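Local coordinates for protein ShdD (Sedimentibacter hydroxybenzoicus, PDB 7AE5), which takes part in the non-oxidative decarboxylation and detoxification of phenolic compounds under anaerobic conditions, as the small zinc-binding subunit of a UbiD-family vanillic acid decarboxylase, at the interface of chains B and A. Numbering follows the deposited sequence. Chains: chain A, Protein ShdD; chain B, Phenolic acid decarboxylase.

Contact 1: the interface of chains B and A. Residues chain B 124, 126, 173-174; chain A 14-15, 23, 25.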
ATOM      1  N   ASN B 124      51.426  -4.337  36.057  1.00 64.04           N
ATOM      2  CA  ASN B 124      50.749  -3.044  36.014  1.00 63.00           C
ATOM      3  C   ASN B 124      50.580  -2.666  34.550  1.00 60.91           C
ATOM      4  O   ASN B 124      51.560  -2.340  33.875  1.00 60.01           O
ATOM      5  CB  ASN B 124      51.543  -1.979  36.773  1.00 63.26           C
ATOM      6  CG  ASN B 124      50.762  -0.690  36.971  1.00 62.51           C
ATOM      7  OD1 ASN B 124      49.818  -0.396  36.237  1.00 61.30           O
ATOM      8  ND2 ASN B 124      51.155   0.085  37.975  1.00 63.25           N
ATOM      9  N   PHE B 126      49.354  -0.039  33.346  1.00 64.49           N
ATOM     10  CA  PHE B 126      49.609   1.376  33.099  1.00 63.32           C
ATOM     11  C   PHE B 126      51.085   1.653  32.849  1.00 63.29           C
ATOM     12  O   PHE B 126      51.424   2.624  32.165  1.00 62.22           O
ATOM     13  CB  PHE B 126      49.100   2.208  34.275  1.00 64.09           C
ATOM     14  CG  PHE B 126      47.603   2.254  34.380  1.00 63.94           C
ATOM     15  CD1 PHE B 126      46.905   1.226  34.994  1.00 65.44           C
ATOM     16  CD2 PHE B 126      46.893   3.324  33.866  1.00 62.51           C
ATOM     17  CE1 PHE B 126      45.527   1.266  35.089  1.00 65.58           C
ATOM     18  CE2 PHE B 126      45.513   3.370  33.959  1.00 62.42           C
ATOM     19  CZ  PHE B 126      44.830   2.339  34.572  1.00 63.97           C
ATOM     20  N   ASP B 173      41.403  -3.397  37.130  1.00 74.00           N
ATOM     21  CA  ASP B 173      42.501  -3.186  38.061  1.00 74.46           C
ATOM     22  C   ASP B 173      43.807  -3.159  37.276  1.00 69.31           C
ATOM     23  O   ASP B 173      43.829  -3.369  36.058  1.00 65.61           O
ATOM     24  CB  ASP B 173      42.531  -4.262  39.153  1.00 76.80           C
ATOM     25  CG  ASP B 173      43.005  -3.720  40.487  1.00 79.55           C
ATOM     26  OD1 ASP B 173      43.462  -2.557  40.523  1.00 79.07           O
ATOM     27  OD2 ASP B 173      42.910  -4.444  41.500  1.00 82.09           O
ATOM     28  N   ARG B 174      44.910  -2.900  37.983  1.00 77.95           N
ATOM     29  CA  ARG B 174      46.206  -2.791  37.322  1.00 74.00           C
ATOM     30  C   ARG B 174      46.594  -4.073  36.598  1.00 70.60           C
ATOM     31  O   ARG B 174      47.393  -4.024  35.656  1.00 67.32           O
ATOM     32  CB  ARG B 174      47.281  -2.400  38.340  1.00 74.78           C
ATOM     33  CG  ARG B 174      47.536  -3.434  39.423  1.00 76.32           C
ATOM     34  CD  ARG B 174      48.177  -2.805  40.654  1.00 78.27           C
ATOM     35  NE  ARG B 174      49.513  -2.286  40.386  1.00 75.53           N
ATOM     36  CZ  ARG B 174      50.627  -2.768  40.924  1.00 75.18           C
ATOM     37  NH1 ARG B 174      50.602  -3.782  41.773  1.00 77.82           N
ATOM     38  NH2 ARG B 174      51.793  -2.215  40.604  1.00 74.51           N
TER
ATOM     39  N   MET A  14      43.686   3.411  42.301  1.00 86.84           N
ATOM     40  CA  MET A  14      44.027   2.268  41.463  1.00 83.51           C
ATOM     41  C   MET A  14      45.505   2.266  41.090  1.00 83.06           C
ATOM     42  O   MET A  14      46.205   1.277  41.330  1.00 81.94           O
ATOM     43  CB  MET A  14      43.140   2.268  40.215  1.00 80.78           C
ATOM     44  CG  MET A  14      43.419   1.179  39.203  1.00 76.06           C
ATOM     45  SD  MET A  14      42.148   1.254  37.926  1.00 72.14           S
ATOM     46  CE  MET A  14      42.732   0.034  36.765  1.00 65.92           C
ATOM     47  N   VAL A  15      45.996   3.367  40.519  1.00 78.94           N
ATOM     48  CA  VAL A  15      47.402   3.532  40.164  1.00 79.07           C
ATOM     49  C   VAL A  15      47.791   4.990  40.370  1.00 83.06           C
ATOM     50  O   VAL A  15      46.943   5.869  40.547  1.00 85.11           O
ATOM     51  CB  VAL A  15      47.706   3.123  38.703  1.00 75.08           C
ATOM     52  CG1 VAL A  15      47.446   1.641  38.474  1.00 71.67           C
ATOM     53  CG2 VAL A  15      46.899   3.976  37.733  1.00 74.83           C
ATOM     54  N   TRP A  23      49.099  12.654  37.735  1.00 70.49           N
ATOM     55  CA  TRP A  23      47.710  12.274  37.963  1.00 68.24           C
ATOM     56  C   TRP A  23      47.675  10.960  38.732  1.00 66.54           C
ATOM     57  O   TRP A  23      48.681  10.256  38.851  1.00 65.87           O
ATOM     58  CB  TRP A  23      46.940  12.141  36.645  1.00 66.67           C
ATOM     59  CG  TRP A  23      47.684  11.371  35.591  1.00 65.84           C
ATOM     60  CD1 TRP A  23      48.368  11.889  34.530  1.00 67.27           C
ATOM     61  CD2 TRP A  23      47.816   9.947  35.495  1.00 61.92           C
ATOM     62  NE1 TRP A  23      48.918  10.878  33.781  1.00 63.89           N
ATOM     63  CE2 TRP A  23      48.594   9.676  34.352  1.00 59.91           C
ATOM     64  CE3 TRP A  23      47.352   8.874  36.264  1.00 58.98           C
ATOM     65  CZ2 TRP A  23      48.920   8.378  33.961  1.00 53.68           C
ATOM     66  CZ3 TRP A  23      47.678   7.588  35.875  1.00 53.96           C
ATOM     67  CH2 TRP A  23      48.453   7.351  34.734  1.00 50.86           C
ATOM     68  N   VAL A  25      44.643   7.539  39.339  1.00 59.56           N
ATOM     69  CA  VAL A  25      43.441   6.902  38.813  1.00 56.60           C
ATOM     70  C   VAL A  25      42.708   6.238  39.969  1.00 56.14           C
ATOM     71  O   VAL A  25      43.296   5.436  40.703  1.00 55.84           O
ATOM     72  CB  VAL A  25      43.774   5.879  37.712  1.00 52.34           C
ATOM     73  CG1 VAL A  25      42.572   4.987  37.434  1.00 48.46           C
ATOM     74  CG2 VAL A  25      44.215   6.590  36.446  1.00 52.36           C
TER
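The amide oxygen OD1 of B:Asn124 accepts a hydrogen bond of 2.9 Å from the backbone N of B:Phe126. The bond is bent, with 141° at the hydrogen, and the donor is tilted from the carbonyl plane. It links a loop to the start of the 3-10 helix 125-127 in this UbiD-family decarboxylase and would help to hold the backbone that presents the phenyl ring to strand 11-16 of the ShdD zinc ribbon. Between these residues the groups touching across the interface are mainly carbon, and A:Val15 (59 Å² hidden) and B:Phe126 (43 Å²) carry much of the contact. Both methyls of A:Val15 lie on one ring face: CG2 over the centre, 3.7 Å from the centroid of B:Phe126 in a CH-pi contact, and CG1 above the CD1 side, 3.5 Å from CD1 of B:Phe126. CG1 also lies 3.8 Å from OD1 of B:Asn124. With CG anti to the backbone N (chi1 177°) and the chain extended beyond it, A:Met14 brings its terminal methyl CE into the ring plane, 3.5 Å from CE1 of B:Phe126. CE also rests 3.5 Å from CA of B:Asp173, the two side chains passing each other in opposite directions at the end of strand 169-173. The psi of A:Met14, -54°, departs from regular strand geometry, which fits two adjacent residues both facing the partner. B:Arg174 adds aliphatic packing, its CB 4.0 Å from CG1 of A:Val15.

Contact 2: the interface of chains B and A. Residues chain B 31, 59, 126, 141; chain A 23, 25, 35-36, 39.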
ATOM      1  N   GLU B  31      43.244  12.385  28.376  1.00 56.99           N
ATOM      2  CA  GLU B  31      41.889  12.770  28.024  1.00 57.52           C
ATOM      3  C   GLU B  31      41.759  14.286  28.071  1.00 59.77           C
ATOM      4  O   GLU B  31      42.311  14.930  28.972  1.00 62.04           O
ATOM      5  CB  GLU B  31      40.862  12.135  28.973  1.00 59.27           C
ATOM      6  CG  GLU B  31      41.013  10.636  29.128  1.00 57.20           C
ATOM      7  CD  GLU B  31      41.741  10.251  30.399  1.00 58.88           C
ATOM      8  OE1 GLU B  31      41.759  11.060  31.351  1.00 61.98           O
ATOM      9  OE2 GLU B  31      42.298   9.136  30.445  1.00 57.22           O
ATOM     10  N   TYR B  59      52.794   8.982  31.202  1.00 64.11           N
ATOM     11  CA  TYR B  59      53.118   7.689  30.622  1.00 62.77           C
ATOM     12  C   TYR B  59      54.511   7.708  30.005  1.00 62.57           C
ATOM     13  O   TYR B  59      55.065   8.764  29.688  1.00 63.18           O
ATOM     14  CB  TYR B  59      52.083   7.291  29.566  1.00 61.63           C
ATOM     15  CG  TYR B  59      50.733   6.943  30.146  1.00 61.64           C
ATOM     16  CD1 TYR B  59      50.567   5.814  30.940  1.00 61.35           C
ATOM     17  CD2 TYR B  59      49.624   7.740  29.901  1.00 62.06           C
ATOM     18  CE1 TYR B  59      49.331   5.490  31.471  1.00 61.40           C
ATOM     19  CE2 TYR B  59      48.386   7.425  30.426  1.00 62.16           C
ATOM     20  CZ  TYR B  59      48.245   6.300  31.210  1.00 61.77           C
ATOM     21  OH  TYR B  59      47.013   5.984  31.736  1.00 61.90           O
ATOM     22  N   PHE B 126      49.354  -0.039  33.346  1.00 64.49           N
ATOM     23  CA  PHE B 126      49.609   1.376  33.099  1.00 63.32           C
ATOM     24  C   PHE B 126      51.085   1.653  32.849  1.00 63.29           C
ATOM     25  O   PHE B 126      51.424   2.624  32.165  1.00 62.22           O
ATOM     26  CB  PHE B 126      49.100   2.208  34.275  1.00 64.09           C
ATOM     27  CG  PHE B 126      47.603   2.254  34.380  1.00 63.94           C
ATOM     28  CD1 PHE B 126      46.905   1.226  34.994  1.00 65.44           C
ATOM     29  CD2 PHE B 126      46.893   3.324  33.866  1.00 62.51           C
ATOM     30  CE1 PHE B 126      45.527   1.266  35.089  1.00 65.58           C
ATOM     31  CE2 PHE B 126      45.513   3.370  33.959  1.00 62.42           C
ATOM     32  CZ  PHE B 126      44.830   2.339  34.572  1.00 63.97           C
ATOM     33  N   PHE B 141      38.735   3.043  31.218  1.00 63.32           N
ATOM     34  CA  PHE B 141      39.722   3.047  30.148  1.00 62.08           C
ATOM     35  C   PHE B 141      39.661   1.721  29.405  1.00 62.58           C
ATOM     36  O   PHE B 141      39.635   0.653  30.026  1.00 64.82           O
ATOM     37  CB  PHE B 141      41.124   3.288  30.706  1.00 62.42           C
ATOM     38  CG  PHE B 141      41.229   4.510  31.573  1.00 62.43           C
ATOM     39  CD1 PHE B 141      40.510   5.655  31.270  1.00 61.49           C
ATOM     40  CD2 PHE B 141      42.049   4.516  32.688  1.00 63.63           C
ATOM     41  CE1 PHE B 141      40.604   6.781  32.064  1.00 61.78           C
ATOM     42  CE2 PHE B 141      42.148   5.639  33.486  1.00 63.74           C
ATOM     43  CZ  PHE B 141      41.424   6.773  33.173  1.00 62.82           C
TER
ATOM     44  N   TRP A  23      49.099  12.654  37.735  1.00 70.49           N
ATOM     45  CA  TRP A  23      47.710  12.274  37.963  1.00 68.24           C
ATOM     46  C   TRP A  23      47.675  10.960  38.732  1.00 66.54           C
ATOM     47  O   TRP A  23      48.681  10.256  38.851  1.00 65.87           O
ATOM     48  CB  TRP A  23      46.940  12.141  36.645  1.00 66.67           C
ATOM     49  CG  TRP A  23      47.684  11.371  35.591  1.00 65.84           C
ATOM     50  CD1 TRP A  23      48.368  11.889  34.530  1.00 67.27           C
ATOM     51  CD2 TRP A  23      47.816   9.947  35.495  1.00 61.92           C
ATOM     52  NE1 TRP A  23      48.918  10.878  33.781  1.00 63.89           N
ATOM     53  CE2 TRP A  23      48.594   9.676  34.352  1.00 59.91           C
ATOM     54  CE3 TRP A  23      47.352   8.874  36.264  1.00 58.98           C
ATOM     55  CZ2 TRP A  23      48.920   8.378  33.961  1.00 53.68           C
ATOM     56  CZ3 TRP A  23      47.678   7.588  35.875  1.00 53.96           C
ATOM     57  CH2 TRP A  23      48.453   7.351  34.734  1.00 50.86           C
ATOM     58  N   VAL A  25      44.643   7.539  39.339  1.00 59.56           N
ATOM     59  CA  VAL A  25      43.441   6.902  38.813  1.00 56.60           C
ATOM     60  C   VAL A  25      42.708   6.238  39.969  1.00 56.14           C
ATOM     61  O   VAL A  25      43.296   5.436  40.703  1.00 55.84           O
ATOM     62  CB  VAL A  25      43.774   5.879  37.712  1.00 52.34           C
ATOM     63  CG1 VAL A  25      42.572   4.987  37.434  1.00 48.46           C
ATOM     64  CG2 VAL A  25      44.215   6.590  36.446  1.00 52.36           C
ATOM     65  N   TRP A  35      38.244   6.617  36.947  1.00 54.16           N
ATOM     66  CA  TRP A  35      38.449   7.973  36.461  1.00 53.76           C
ATOM     67  C   TRP A  35      39.775   8.503  36.983  1.00 54.01           C
ATOM     68  O   TRP A  35      40.222   8.135  38.073  1.00 54.33           O
ATOM     69  CB  TRP A  35      37.296   8.899  36.874  1.00 54.81           C
ATOM     70  CG  TRP A  35      37.274   9.258  38.333  1.00 56.20           C
ATOM     71  CD1 TRP A  35      37.837  10.356  38.915  1.00 57.62           C
ATOM     72  CD2 TRP A  35      36.639   8.526  39.390  1.00 56.88           C
ATOM     73  NE1 TRP A  35      37.602  10.349  40.268  1.00 58.60           N
ATOM     74  CE2 TRP A  35      36.868   9.236  40.586  1.00 58.27           C
ATOM     75  CE3 TRP A  35      35.903   7.338  39.443  1.00 56.97           C
ATOM     76  CZ2 TRP A  35      36.387   8.799  41.818  1.00 59.40           C
ATOM     77  CZ3 TRP A  35      35.428   6.905  40.668  1.00 58.70           C
ATOM     78  CH2 TRP A  35      35.671   7.635  41.838  1.00 59.75           C
ATOM     79  N   ARG A  36      40.398   9.367  36.187  1.00 58.85           N
ATOM     80  CA  ARG A  36      41.656   9.991  36.560  1.00 59.62           C
ATOM     81  C   ARG A  36      41.408  11.210  37.440  1.00 62.02           C
ATOM     82  O   ARG A  36      40.331  11.813  37.428  1.00 63.39           O
ATOM     83  CB  ARG A  36      42.440  10.400  35.313  1.00 59.99           C
ATOM     84  CG  ARG A  36      43.900   9.998  35.323  1.00 59.07           C
ATOM     85  CD  ARG A  36      44.632  10.634  34.156  1.00 60.43           C
ATOM     86  NE  ARG A  36      44.308   9.980  32.893  1.00 59.08           N
ATOM     87  CZ  ARG A  36      44.657   8.743  32.564  1.00 56.48           C
ATOM     88  NH1 ARG A  36      45.382   7.987  33.374  1.00 55.23           N
ATOM     89  NH2 ARG A  36      44.271   8.252  31.391  1.00 55.55           N
ATOM     90  N   GLU A  39      40.552  14.346  35.532  1.00 74.47           N
ATOM     91  CA  GLU A  39      39.245  14.438  34.904  1.00 74.68           C
ATOM     92  C   GLU A  39      38.238  15.085  35.851  1.00 75.79           C
ATOM     93  O   GLU A  39      38.429  15.139  37.068  1.00 75.83           O
ATOM     94  CB  GLU A  39      38.743  13.054  34.485  1.00 71.10           C
ATOM     95  CG  GLU A  39      39.630  12.325  33.490  1.00 69.46           C
ATOM     96  CD  GLU A  39      39.028  11.004  33.040  1.00 66.12           C
ATOM     97  OE1 GLU A  39      38.011  11.025  32.314  1.00 66.25           O
ATOM     98  OE2 GLU A  39      39.569   9.942  33.416  1.00 63.87           O
TER
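A:Arg36 on strand 34-36 of the ShdD zinc ribbon faces B:Glu31, their guanidinium and carboxylate planes 5° apart and so nearly coplanar. NE of A:Arg36 donates to OE1 of B:Glu31 at 3.2 Å, on the syn side of the carboxylate. NH2 makes a salt bridge to OE2, but the modelled separation is too short for its length to be trusted. A bend in the arginine chain (chi3 -75°) turns the guanidinium so that NH1 can donate to the phenol OH of B:Tyr59 at 3.1 Å, the tyrosine ring standing almost perpendicular to the guanidinium. The packing is tight around this group. NH2 lies over the face of B:Phe141, 4.1 Å from the ring centroid, and planes only 9° apart support a cation-pi contact. The CZ2 corner of the A:Trp23 indole comes over the face of B:Tyr59 towards its rim, the rings inclined to each other, with CZ2 3.5 Å from CZ. At the edge of B:Phe141, in its plane, CG2 of A:Val25 comes within 3.7 Å of CE2. The margin near A:Trp35 is looser: its backbone C is 4.5 Å from CZ of B:Phe141. OE2 of A:Glu39 is 3.2 Å from OE1 of B:Glu31, which could raise the proton affinity of either carboxylate, though A:Arg36 may offset this. OE2 of A:Glu39 accepts a hydrogen bond from the backbone N of A:Arg36 at 2.9 Å, from above the carboxylate plane.

The C-alpha centres of contact 1 and contact 2 lie about 8 Å apart, and both include B:Phe126, A:Trp23 and A:Val25, so they are neighbouring parts of one interface. Contact 1 engages strand 11-16 and contact 2 strand 34-36, with strand 24-28 contributing A:Val25 to both; the ribbon docks through its three strands, with mainly aliphatic and aromatic packing at contact 1 and charged bonds added to aromatic packing at contact 2. Contact 1 is centred about 24 Å from B:Glu278, the predicted proton donor, and does not itself touch it; distance alone does not show what ShdD does for catalysis. The deposited assembly pairs six ShdD with six decarboxylase chains.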